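Local atomic coordinates of peroxinectin A (Dictyostelium discoideum, PDB entry 6ERC), a protein that uses hydrogen peroxide to oxidise phenolic donors, and also iodide and thiocyanate, as a secreted haem enzyme of a social amoeba. Residues Gly152-Gly157 / Val209-Gly214; Gly76-His81 / Pro218-Ile223; Arg5-Glu10 / Asn158-Cys163. All blocks are in the same frame, centred on the assembly; numbering follows the deposited sequence.

Overall arrangement
Interactions 1 and 2 are wholly buried and share the surroundings of the haem, their centres about 10 Å apart. Interaction 1, inside the chain loop closed by interaction 2, is polar: glycine-rich backbone, a sodium ion, a water, and the charged Glu211 and Arg213 of the loop 209-214, the latter reaching a haem propionate. Interaction 2 is apolar, packing helix 70-80 against the start of helix 218-241 beside the predicted catalytic histidine. Interaction 3 lies nearer the surface, about 20 Å from the chain centre. It brings the N-terminal loop to helix 160-166, the next helix after that of interaction 1, through one aromatic ring and two bridging waters.

Interaction 1: residues Gly152-Gly157 / Val209-Gly214; sequences GNVLYG and VGERRG. With NA (sodium ion), chain K; HEM (protoporphyrin IX containing Fe), chain F.
The carboxamide of Asn153 and the carboxylate of Glu211 belong to side chains that lie side by side and point the same way, with their planes 80° apart and Asn153 ND2 4.1 Å from Glu211 CG. The contact lies beside the distal haem cavity of this animal haem peroxidase, which Arg213 lines; its guanidinium, a third flat group, is held at its edge. There Glu211 OE2 lies in the plane and forms a salt bridge 3.5 Å from Arg213 NE. A haem propionate approaches another part of the same edge, its O1D hydrogen-bonded to Arg213 NH1 at 3.2 Å. Partners at two places would restrain rotation of the guanidinium, which suits a residue predicted to stabilise the transition state.

At the other end of the contact, Tyr156 has Leu155 CB over the centre of one ring face. Asn153 has CG between the backbone N and the carbonyl carbon (chi1 70°), and its OD1 binds the sodium ion at 2.4 Å. Asp151 and the carbonyl oxygens of Asn82, Gly147 and Tyr149 complete this site, which probably corresponds to the calcium site of mammalian relatives such as myeloperoxidase. A water links the amide ND2 of Asn153 to Gly210 O, 3.0 Å from the latter. Val154 CG2 lies 4.0 Å from Glu211 CB, an apolar contact made by the part of the glutamate nearest the backbone.

Glycine suits position 210 because a CB there would collide with the carbonyls of Asn153 and Val154. Gly157, with positive phi, follows the short helix, and Gly152 sits at its N-cap position. The nearest pair of CA atoms is Gly157 CA and Gly210 CA, 3.9 Å apart, and there a CA-H...O contact joins Gly157 CA to Gly210 O with an angle of 160° at the hydrogen.

Interaction 2: residues Gly76-His81 / Pro218-Ile223; sequences GQFLIH and PGLLSI. With HEM (protoporphyrin IX containing Fe), chain F.
Leu220 divides its two methyl groups between Phe78 and His81, and so joins the start of helix 218-241 to the C-terminal part of helix 70-80 and the His81 that follows. CD1 rests against the base of the phenylalanine, 3.8 Å from Phe78 CA, and also lies at the edge of the Phe78 ring, in its plane. CD2 turns to the histidine, meeting its ring edge in plane, 3.5 Å from His81 CE1. A branched leucine suits this place because one side chain can fill the angle between two rings.

Phe78 has CG anti to its backbone N (chi1 -177°), which sets CG against the methyl Ile223 CG2, and its side chain crosses that of Leu220 at about a right angle. Ile223, one turn further along the same helix, brings CG2 over the centre of one face of the ring, 3.6 Å from the Phe78 centroid and 15° off the normal, a CH-pi contact. Leucine at the edge and isoleucine on the face thus hold the ring from two directions, while His224 meets it edge-to-face. The axes of the two short helical segments approach to 10.0 Å and cross at -66°, a gap filled by these side chains.

On the haem side, Gln77 lies extended against the porphyrin, with its OE1 3.5 Å from haem CHC. Its amide is weakly hydrogen-bonded to Asn217 and Glu216, which immediately precede helix 218-241, and its NE2 also touches Leu220 CD2 at 3.9 Å. The ring of His81 has the carbonyl oxygen Gln77 O above one face, offset toward the rim, and Arg213 nearby. His81 is predicted to be the proton acceptor, and Leu220 packs against it from helix 218-241, part of the distal side of an animal haem peroxidase active site.

Interaction 3: residues Arg5-Glu10 / Asn158-Cys163; sequences RSYTGE and NSEEIC
Tyr7 lays one face of its ring over the side chain of Cys163, whose CB sits 4.2 Å from the Tyr7 centroid, offset toward the rim, in a CH-pi contact. The sulfur makes an oblique sulfur-aromatic contact with the ring; SG, anti to the backbone N (chi1 -178°), is thereby turned toward the phenol end, with Cys163 SG 3.6 Å from Tyr7 OH. At the CD2 and CE2 side of the ring, Glu160 CG packs 3.7 Å from Tyr7 CE2, the aliphatic part of the glutamate meeting the carbons while its OE1 shares a water with the phenol. The hydroxyl also bonds to Gln252 NE2 in helix 247-275. In this way the N-terminal loop of the peroxidase fold closes over the start of helix 160-166, where Ser159 is the N-cap residue and its carbonyl oxygen lies over the same face of the ring. An alanine in place of Tyr7 would probably leave Cys163 without its aromatic partner and Gln252 without the hydroxyl it bonds. Nearer the backbone, Asn158 CA makes a CA-H...O contact with Tyr7 O at 3.6 Å, and a water donates to that same oxygen while weakly bonded to Asn158 ND2. Beside this, the methyl Thr8 CG2 comes 3.2 Å from Asn158 O.

Interaction 1: residues Gly152-Gly157 / Val209-Gly214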
loop_
_atom_site.group_PDB
_atom_site.type_symbol
_atom_site.label_atom_id
_atom_site.label_comp_id
_atom_site.label_asym_id
_atom_site.label_seq_id
_atom_site.Cartn_x
_atom_site.Cartn_y
_atom_site.Cartn_z
ATOM N N GLY A 152 -5.567 11.175 4.972
ATOM C CA GLY A 152 -5.040 10.955 6.303
ATOM C C GLY A 152 -5.784 9.936 7.130
ATOM O O GLY A 152 -5.536 9.844 8.337
ATOM N N ASN A 153 -6.693 9.163 6.525
ATOM C CA ASN A 153 -7.394 8.117 7.263
ATOM C C ASN A 153 -6.418 7.204 7.988
ATOM O O ASN A 153 -6.766 6.601 9.010
ATOM C CB ASN A 153 -8.265 7.296 6.312
ATOM C CG ASN A 153 -7.441 6.431 5.368
ATOM O OD1 ASN A 153 -7.066 6.863 4.278
ATOM N ND2 ASN A 153 -7.153 5.206 5.788
ATOM N N VAL A 154 -5.197 7.080 7.466
ATOM C CA VAL A 154 -4.174 6.267 8.111
ATOM C C VAL A 154 -3.912 6.743 9.535
ATOM O O VAL A 154 -3.564 5.941 10.410
ATOM C CB VAL A 154 -2.889 6.283 7.259
ATOM C CG1 VAL A 154 -2.384 7.709 7.074
ATOM C CG2 VAL A 154 -1.818 5.407 7.884
ATOM N N LEU A 155 -4.063 8.041 9.796
ATOM C CA LEU A 155 -3.834 8.584 11.132
ATOM C C LEU A 155 -5.113 8.771 11.933
ATOM O O LEU A 155 -5.133 8.469 13.129
ATOM C CB LEU A 155 -3.109 9.931 11.046
ATOM C CG LEU A 155 -1.713 9.950 10.419
ATOM C CD1 LEU A 155 -1.161 11.355 10.479
ATOM C CD2 LEU A 155 -0.761 8.976 11.105
ATOM N N TYR A 156 -6.182 9.253 11.303
ATOM C CA TYR A 156 -7.359 9.714 12.026
ATOM C C TYR A 156 -8.532 8.745 11.968
ATOM O O TYR A 156 -9.555 8.999 12.613
ATOM C CB TYR A 156 -7.785 11.082 11.485
ATOM C CG TYR A 156 -6.621 12.036 11.342
ATOM C CD1 TYR A 156 -6.050 12.634 12.457
ATOM C CD2 TYR A 156 -6.081 12.323 10.095
ATOM C CE1 TYR A 156 -4.980 13.499 12.334
ATOM C CE2 TYR A 156 -5.011 13.187 9.962
ATOM C CZ TYR A 156 -4.464 13.774 11.086
ATOM O OH TYR A 156 -3.399 14.636 10.963
ATOM N N GLY A 157 -8.415 7.646 11.229
ATOM C CA GLY A 157 -9.477 6.661 11.168
ATOM C C GLY A 157 -10.514 6.986 10.114
ATOM O O GLY A 157 -10.501 8.035 9.463
ATOM N N VAL A 209 -3.555 2.905 15.715
ATOM C CA VAL A 209 -3.474 3.980 14.735
ATOM C C VAL A 209 -4.676 3.886 13.799
ATOM O O VAL A 209 -5.429 2.911 13.806
ATOM C CB VAL A 209 -2.156 3.945 13.932
ATOM C CG1 VAL A 209 -0.966 4.200 14.854
ATOM C CG2 VAL A 209 -2.002 2.613 13.200
ATOM N N GLY A 210 -4.834 4.918 12.971
ATOM C CA GLY A 210 -6.021 5.068 12.144
ATOM C C GLY A 210 -6.206 4.006 11.078
ATOM O O GLY A 210 -7.249 4.001 10.416
ATOM N N GLU A 211 -5.234 3.115 10.890
ATOM C CA GLU A 211 -5.297 2.102 9.844
ATOM C C GLU A 211 -5.060 0.728 10.456
ATOM O O GLU A 211 -4.052 0.518 11.139
ATOM C CB GLU A 211 -4.267 2.397 8.749
ATOM C CG GLU A 211 -4.792 2.191 7.333
ATOM C CD GLU A 211 -4.686 0.750 6.882
ATOM O OE1 GLU A 211 -3.689 0.099 7.252
ATOM O OE2 GLU A 211 -5.592 0.270 6.166
ATOM N N ARG A 212 -5.987 -0.202 10.198
ATOM C CA ARG A 212 -5.965 -1.510 10.853
ATOM C C ARG A 212 -4.594 -2.170 10.761
ATOM O O ARG A 212 -4.053 -2.656 11.761
ATOM C CB ARG A 212 -7.023 -2.429 10.231
ATOM C CG ARG A 212 -8.462 -1.960 10.385
ATOM C CD ARG A 212 -9.429 -2.933 9.710
ATOM N NE ARG A 212 -9.498 -4.221 10.405
ATOM C CZ ARG A 212 -10.439 -4.571 11.281
ATOM N NH1 ARG A 212 -11.425 -3.740 11.592
ATOM N NH2 ARG A 212 -10.396 -5.769 11.850
ATOM N N ARG A 213 -4.025 -2.216 9.560
ATOM C CA ARG A 213 -2.754 -2.900 9.325
ATOM C C ARG A 213 -1.562 -1.966 9.487
ATOM O O ARG A 213 -0.580 -2.048 8.741
ATOM C CB ARG A 213 -2.766 -3.548 7.941
ATOM C CG ARG A 213 -3.133 -2.602 6.805
ATOM C CD ARG A 213 -3.350 -3.312 5.483
ATOM N NE ARG A 213 -4.026 -2.433 4.530
ATOM C CZ ARG A 213 -4.193 -2.700 3.238
ATOM N NH1 ARG A 213 -3.727 -3.832 2.711
ATOM N NH2 ARG A 213 -4.824 -1.824 2.466
ATOM N N GLY A 214 -1.618 -1.064 10.470
ATOM C CA GLY A 214 -0.497 -0.174 10.713
ATOM C C GLY A 214 0.673 -0.865 11.381
ATOM O O GLY A 214 1.821 -0.442 11.221
HETATM NA NA NA K . -8.276 7.460 2.254
HETATM C CHA HEM F . -1.569 -5.746 -0.107
HETATM C CHB HEM F . 1.862 -7.153 2.995
HETATM C CHC HEM F . 4.847 -3.755 1.202
HETATM C CHD HEM F . 1.484 -2.523 -2.059
HETATM C C1A HEM F . -0.876 -6.457 0.840
HETATM C C2A HEM F . -1.336 -7.653 1.501
HETATM C C3A HEM F . -0.393 -8.051 2.359
HETATM C C4A HEM F . 0.699 -7.108 2.270
HETATM C CMA HEM F . -0.439 -9.281 3.292
HETATM C CAA HEM F . -2.687 -8.332 1.223
HETATM C CBA HEM F . -2.380 -9.662 0.549
HETATM C CGA HEM F . -3.571 -10.119 -0.251
HETATM O O1A HEM F . -3.952 -9.422 -1.227
HETATM O O2A HEM F . -4.137 -11.192 0.079
HETATM C C1B HEM F . 2.951 -6.340 2.786
HETATM C C2B HEM F . 4.173 -6.387 3.549
HETATM C C3B HEM F . 5.002 -5.447 3.063
HETATM C C4B HEM F . 4.324 -4.778 1.970
HETATM C CMB HEM F . 4.390 -7.376 4.711
HETATM C CAB HEM F . 6.436 -5.073 3.504
HETATM C CBB HEM F . 7.106 -5.735 4.453
HETATM C C1C HEM F . 4.209 -3.126 0.155
HETATM C C2C HEM F . 4.751 -2.061 -0.672
HETATM C C3C HEM F . 3.810 -1.719 -1.578
HETATM C C4C HEM F . 2.658 -2.562 -1.339
HETATM C CMC HEM F . 6.177 -1.509 -0.456
HETATM C CAC HEM F . 3.781 -0.670 -2.720
HETATM C CBC HEM F . 4.766 0.174 -3.033
HETATM C C1D HEM F . 0.355 -3.256 -1.785
HETATM C C2D HEM F . -0.928 -3.109 -2.435
HETATM C C3D HEM F . -1.759 -4.007 -1.898
HETATM C C4D HEM F . -1.044 -4.739 -0.882
HETATM C CMD HEM F . -1.233 -2.104 -3.565
HETATM C CAD HEM F . -3.243 -4.237 -2.233
HETATM C CBD HEM F . -4.000 -3.142 -1.489
HETATM C CGD HEM F . -5.350 -3.631 -1.022
HETATM O O1D HEM F . -5.413 -4.248 0.072
HETATM O O2D HEM F . -6.367 -3.407 -1.726
HETATM N NA HEM F . 0.372 -6.150 1.335
HETATM N NB HEM F . 3.073 -5.350 1.831
HETATM N NC HEM F . 2.931 -3.401 -0.281
HETATM N ND HEM F . 0.246 -4.258 -0.843
HETATM FE FE HEM F . 1.622 -4.758 0.512
HETATM O O HOH W 1 -8.113 3.663 7.544
#

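Interaction 2: residues Gly76-His81 / Pro218-Ile223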
loop_
_atom_site.group_PDB
_atom_site.type_symbol
_atom_site.label_atom_id
_atom_site.label_comp_id
_atom_site.label_asym_id
_atom_site.label_seq_id
_atom_site.Cartn_x
_atom_site.Cartn_y
_atom_site.Cartn_z
ATOM N N GLY A 76 5.560 3.960 -0.039
ATOM C CA GLY A 76 4.617 3.310 -0.937
ATOM C C GLY A 76 3.580 2.501 -0.186
ATOM O O GLY A 76 2.381 2.603 -0.449
ATOM N N GLN A 77 4.032 1.687 0.770
ATOM C CA GLN A 77 3.098 0.922 1.586
ATOM C C GLN A 77 2.238 1.848 2.435
ATOM O O GLN A 77 1.042 1.596 2.631
ATOM C CB GLN A 77 3.863 -0.064 2.468
ATOM C CG GLN A 77 2.976 -1.043 3.216
ATOM C CD GLN A 77 3.772 -1.981 4.099
ATOM O OE1 GLN A 77 5.002 -1.893 4.170
ATOM N NE2 GLN A 77 3.076 -2.887 4.780
ATOM N N PHE A 78 2.832 2.927 2.946
ATOM C CA PHE A 78 2.063 3.926 3.679
ATOM C C PHE A 78 1.066 4.632 2.771
ATOM O O PHE A 78 -0.034 4.981 3.212
ATOM C CB PHE A 78 3.012 4.939 4.320
ATOM C CG PHE A 78 2.321 5.967 5.162
ATOM C CD1 PHE A 78 2.033 5.710 6.492
ATOM C CD2 PHE A 78 1.964 7.191 4.630
ATOM C CE1 PHE A 78 1.400 6.652 7.269
ATOM C CE2 PHE A 78 1.330 8.136 5.402
ATOM C CZ PHE A 78 1.050 7.866 6.725
ATOM N N LEU A 79 1.426 4.836 1.503
ATOM C CA LEU A 79 0.544 5.536 0.577
ATOM C C LEU A 79 -0.684 4.699 0.235
ATOM O O LEU A 79 -1.807 5.213 0.216
ATOM C CB LEU A 79 1.314 5.905 -0.690
ATOM C CG LEU A 79 0.523 6.562 -1.822
ATOM C CD1 LEU A 79 -0.264 7.769 -1.334
ATOM C CD2 LEU A 79 1.476 6.967 -2.940
ATOM N N ILE A 80 -0.495 3.405 -0.049
ATOM C CA ILE A 80 -1.635 2.578 -0.436
ATOM C C ILE A 80 -2.614 2.438 0.719
ATOM O O ILE A 80 -3.830 2.351 0.505
ATOM C CB ILE A 80 -1.174 1.196 -0.947
ATOM C CG1 ILE A 80 -2.373 0.406 -1.474
ATOM C CG2 ILE A 80 -0.473 0.408 0.148
ATOM C CD1 ILE A 80 -2.929 0.948 -2.777
ATOM N N HIS A 81 -2.116 2.404 1.953
ATOM C CA HIS A 81 -3.010 2.353 3.102
ATOM C C HIS A 81 -3.841 3.624 3.253
ATOM O O HIS A 81 -4.747 3.653 4.093
ATOM C CB HIS A 81 -2.207 2.089 4.376
ATOM C CG HIS A 81 -1.581 0.730 4.422
ATOM N ND1 HIS A 81 -0.669 0.361 5.387
ATOM C CD2 HIS A 81 -1.736 -0.350 3.619
ATOM C CE1 HIS A 81 -0.288 -0.887 5.178
ATOM N NE2 HIS A 81 -0.920 -1.341 4.111
ATOM N N PRO A 218 7.557 -2.385 11.403
ATOM C CA PRO A 218 7.937 -1.195 12.183
ATOM C C PRO A 218 8.194 0.029 11.325
ATOM O O PRO A 218 7.757 1.131 11.680
ATOM C CB PRO A 218 9.209 -1.646 12.920
ATOM C CG PRO A 218 9.233 -3.152 12.798
ATOM C CD PRO A 218 8.554 -3.461 11.512
ATOM N N GLY A 219 8.906 -0.124 10.209
ATOM C CA GLY A 219 9.126 1.006 9.326
ATOM C C GLY A 219 7.838 1.704 8.945
ATOM O O GLY A 219 7.821 2.921 8.744
ATOM N N LEU A 220 6.743 0.948 8.843
ATOM C CA LEU A 220 5.439 1.555 8.608
ATOM C C LEU A 220 4.954 2.299 9.844
ATOM O O LEU A 220 4.423 3.410 9.741
ATOM C CB LEU A 220 4.437 0.476 8.198
ATOM C CG LEU A 220 3.013 0.918 7.855
ATOM C CD1 LEU A 220 3.012 1.884 6.682
ATOM C CD2 LEU A 220 2.148 -0.300 7.553
ATOM N N LEU A 221 5.127 1.699 11.025
ATOM C CA LEU A 221 4.751 2.370 12.262
ATOM C C LEU A 221 5.580 3.622 12.492
ATOM O O LEU A 221 5.077 4.609 13.039
ATOM C CB LEU A 221 4.904 1.412 13.444
ATOM C CG LEU A 221 3.626 0.699 13.878
ATOM C CD1 LEU A 221 3.949 -0.514 14.732
ATOM C CD2 LEU A 221 2.732 1.663 14.640
ATOM N N SER A 222 6.851 3.604 12.083
ATOM C CA SER A 222 7.692 4.782 12.250
ATOM C C SER A 222 7.128 5.969 11.482
ATOM O O SER A 222 7.105 7.094 11.997
ATOM C CB SER A 222 9.118 4.479 11.798
ATOM O OG SER A 222 9.754 3.605 12.710
ATOM N N ILE A 223 6.666 5.743 10.251
ATOM C CA ILE A 223 6.048 6.829 9.497
ATOM C C ILE A 223 4.801 7.322 10.216
ATOM O O ILE A 223 4.561 8.532 10.313
ATOM C CB ILE A 223 5.739 6.384 8.055
ATOM C CG1 ILE A 223 7.044 6.078 7.311
ATOM C CG2 ILE A 223 4.948 7.472 7.324
ATOM C CD1 ILE A 223 6.863 5.539 5.900
HETATM C CHA HEM F . -1.569 -5.746 -0.107
HETATM C CHB HEM F . 1.862 -7.153 2.995
HETATM C CHC HEM F . 4.847 -3.755 1.202
HETATM C CHD HEM F . 1.484 -2.523 -2.059
HETATM C C1A HEM F . -0.876 -6.457 0.840
HETATM C C2A HEM F . -1.336 -7.653 1.501
HETATM C C3A HEM F . -0.393 -8.051 2.359
HETATM C C4A HEM F . 0.699 -7.108 2.270
HETATM C CMA HEM F . -0.439 -9.281 3.292
HETATM C CAA HEM F . -2.687 -8.332 1.223
HETATM C CBA HEM F . -2.380 -9.662 0.549
HETATM C CGA HEM F . -3.571 -10.119 -0.251
HETATM O O1A HEM F . -3.952 -9.422 -1.227
HETATM O O2A HEM F . -4.137 -11.192 0.079
HETATM C C1B HEM F . 2.951 -6.340 2.786
HETATM C C2B HEM F . 4.173 -6.387 3.549
HETATM C C3B HEM F . 5.002 -5.447 3.063
HETATM C C4B HEM F . 4.324 -4.778 1.970
HETATM C CMB HEM F . 4.390 -7.376 4.711
HETATM C CAB HEM F . 6.436 -5.073 3.504
HETATM C CBB HEM F . 7.106 -5.735 4.453
HETATM C C1C HEM F . 4.209 -3.126 0.155
HETATM C C2C HEM F . 4.751 -2.061 -0.672
HETATM C C3C HEM F . 3.810 -1.719 -1.578
HETATM C C4C HEM F . 2.658 -2.562 -1.339
HETATM C CMC HEM F . 6.177 -1.509 -0.456
HETATM C CAC HEM F . 3.781 -0.670 -2.720
HETATM C CBC HEM F . 4.766 0.174 -3.033
HETATM C C1D HEM F . 0.355 -3.256 -1.785
HETATM C C2D HEM F . -0.928 -3.109 -2.435
HETATM C C3D HEM F . -1.759 -4.007 -1.898
HETATM C C4D HEM F . -1.044 -4.739 -0.882
HETATM C CMD HEM F . -1.233 -2.104 -3.565
HETATM C CAD HEM F . -3.243 -4.237 -2.233
HETATM C CBD HEM F . -4.000 -3.142 -1.489
HETATM C CGD HEM F . -5.350 -3.631 -1.022
HETATM O O1D HEM F . -5.413 -4.248 0.072
HETATM O O2D HEM F . -6.367 -3.407 -1.726
HETATM N NA HEM F . 0.372 -6.150 1.335
HETATM N NB HEM F . 3.073 -5.350 1.831
HETATM N NC HEM F . 2.931 -3.401 -0.281
HETATM N ND HEM F . 0.246 -4.258 -0.843
HETATM FE FE HEM F . 1.622 -4.758 0.512
#

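Interaction 3: residues Arg5-Glu10 / Asn158-Cys163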
loop_
_atom_site.group_PDB
_atom_site.type_symbol
_atom_site.label_atom_id
_atom_site.label_comp_id
_atom_site.label_asym_id
_atom_site.label_seq_id
_atom_site.Cartn_x
_atom_site.Cartn_y
_atom_site.Cartn_z
ATOM N N ARG A 5 -12.895 18.097 5.391
ATOM C CA ARG A 5 -13.140 16.774 4.834
ATOM C C ARG A 5 -13.972 15.934 5.790
ATOM O O ARG A 5 -13.940 16.123 7.010
ATOM C CB ARG A 5 -11.823 16.046 4.567
ATOM C CG ARG A 5 -10.984 16.591 3.440
ATOM C CD ARG A 5 -9.644 15.878 3.441
ATOM N NE ARG A 5 -8.782 16.264 2.328
ATOM C CZ ARG A 5 -8.763 15.669 1.139
ATOM N NH1 ARG A 5 -9.572 14.651 0.875
ATOM N NH2 ARG A 5 -7.934 16.106 0.202
ATOM N N SER A 6 -14.714 14.989 5.227
ATOM C CA SER A 6 -15.274 13.925 6.036
ATOM C C SER A 6 -14.196 12.885 6.321
ATOM O O SER A 6 -13.102 12.913 5.751
ATOM C CB SER A 6 -16.464 13.280 5.335
ATOM O OG SER A 6 -17.076 12.322 6.180
ATOM N N TYR A 7 -14.505 11.960 7.223
ATOM C CA TYR A 7 -13.597 10.860 7.509
ATOM C C TYR A 7 -13.825 9.658 6.599
ATOM O O TYR A 7 -12.958 8.780 6.529
ATOM C CB TYR A 7 -13.731 10.438 8.975
ATOM C CG TYR A 7 -13.386 11.549 9.936
ATOM C CD1 TYR A 7 -12.072 11.962 10.101
ATOM C CD2 TYR A 7 -14.373 12.190 10.674
ATOM C CE1 TYR A 7 -11.748 12.979 10.970
ATOM C CE2 TYR A 7 -14.056 13.207 11.548
ATOM C CZ TYR A 7 -12.742 13.599 11.691
ATOM O OH TYR A 7 -12.410 14.614 12.560
ATOM N N THR A 8 -14.952 9.615 5.888
ATOM C CA THR A 8 -15.303 8.482 5.044
ATOM C C THR A 8 -15.017 8.715 3.567
ATOM O O THR A 8 -14.938 7.744 2.811
ATOM C CB THR A 8 -16.789 8.152 5.210
ATOM O OG1 THR A 8 -17.564 9.350 5.068
ATOM C CG2 THR A 8 -17.044 7.539 6.578
ATOM N N GLY A 9 -14.867 9.963 3.141
ATOM C CA GLY A 9 -14.634 10.287 1.757
ATOM C C GLY A 9 -15.844 10.844 1.035
ATOM O O GLY A 9 -15.681 11.496 -0.003
ATOM N N GLU A 10 -17.048 10.609 1.553
ATOM C CA GLU A 10 -18.240 11.138 0.911
ATOM C C GLU A 10 -18.346 12.641 1.152
ATOM O O GLU A 10 -17.722 13.203 2.058
ATOM C CB GLU A 10 -19.495 10.420 1.412
ATOM C CG GLU A 10 -19.784 10.570 2.896
ATOM C CD GLU A 10 -20.947 9.692 3.346
ATOM O OE1 GLU A 10 -22.043 9.795 2.749
ATOM O OE2 GLU A 10 -20.765 8.889 4.289
ATOM N N ASN A 158 -11.452 6.051 9.954
ATOM C CA ASN A 158 -12.424 6.100 8.871
ATOM C C ASN A 158 -13.795 6.601 9.319
ATOM O O ASN A 158 -14.776 6.409 8.595
ATOM C CB ASN A 158 -12.558 4.717 8.230
ATOM C CG ASN A 158 -11.273 4.249 7.571
ATOM O OD1 ASN A 158 -10.599 3.353 8.074
ATOM N ND2 ASN A 158 -10.931 4.851 6.433
ATOM N N SER A 159 -13.890 7.244 10.480
ATOM C CA SER A 159 -15.168 7.782 10.934
ATOM C C SER A 159 -14.920 8.748 12.083
ATOM O O SER A 159 -13.800 8.877 12.583
ATOM C CB SER A 159 -16.125 6.671 11.365
ATOM O OG SER A 159 -15.638 5.999 12.511
ATOM N N GLU A 160 -15.993 9.427 12.496
ATOM C CA GLU A 160 -15.909 10.351 13.622
ATOM C C GLU A 160 -15.574 9.615 14.911
ATOM O O GLU A 160 -14.706 10.044 15.679
ATOM C CB GLU A 160 -17.229 11.107 13.782
ATOM C CG GLU A 160 -17.422 12.291 12.851
ATOM C CD GLU A 160 -17.598 13.593 13.614
ATOM O OE1 GLU A 160 -16.701 13.943 14.408
ATOM O OE2 GLU A 160 -18.641 14.255 13.431
ATOM N N GLU A 161 -16.270 8.507 15.173
ATOM C CA GLU A 161 -16.125 7.830 16.457
ATOM C C GLU A 161 -14.710 7.300 16.646
ATOM O O GLU A 161 -14.123 7.450 17.723
ATOM C CB GLU A 161 -17.147 6.699 16.566
ATOM C CG GLU A 161 -17.305 6.142 17.973
ATOM C CD GLU A 161 -18.457 5.159 18.085
ATOM O OE1 GLU A 161 -18.912 4.652 17.036
ATOM O OE2 GLU A 161 -18.910 4.895 19.221
ATOM N N ILE A 162 -14.143 6.679 15.613
ATOM C CA ILE A 162 -12.779 6.176 15.727
ATOM C C ILE A 162 -11.799 7.331 15.879
ATOM O O ILE A 162 -10.838 7.250 16.654
ATOM C CB ILE A 162 -12.431 5.286 14.518
ATOM C CG1 ILE A 162 -11.031 4.691 14.684
ATOM C CG2 ILE A 162 -12.521 6.076 13.218
ATOM C CD1 ILE A 162 -10.702 3.607 13.679
ATOM N N CYS A 163 -12.027 8.427 15.156
ATOM C CA CYS A 163 -11.125 9.569 15.249
ATOM C C CYS A 163 -11.094 10.126 16.667
ATOM O O CYS A 163 -10.023 10.282 17.264
ATOM C CB CYS A 163 -11.543 10.655 14.261
ATOM S SG CYS A 163 -10.431 12.084 14.273
HETATM O O HOH W 2 -14.442 15.704 13.639
HETATM O O HOH W 3 -11.204 7.492 4.279
#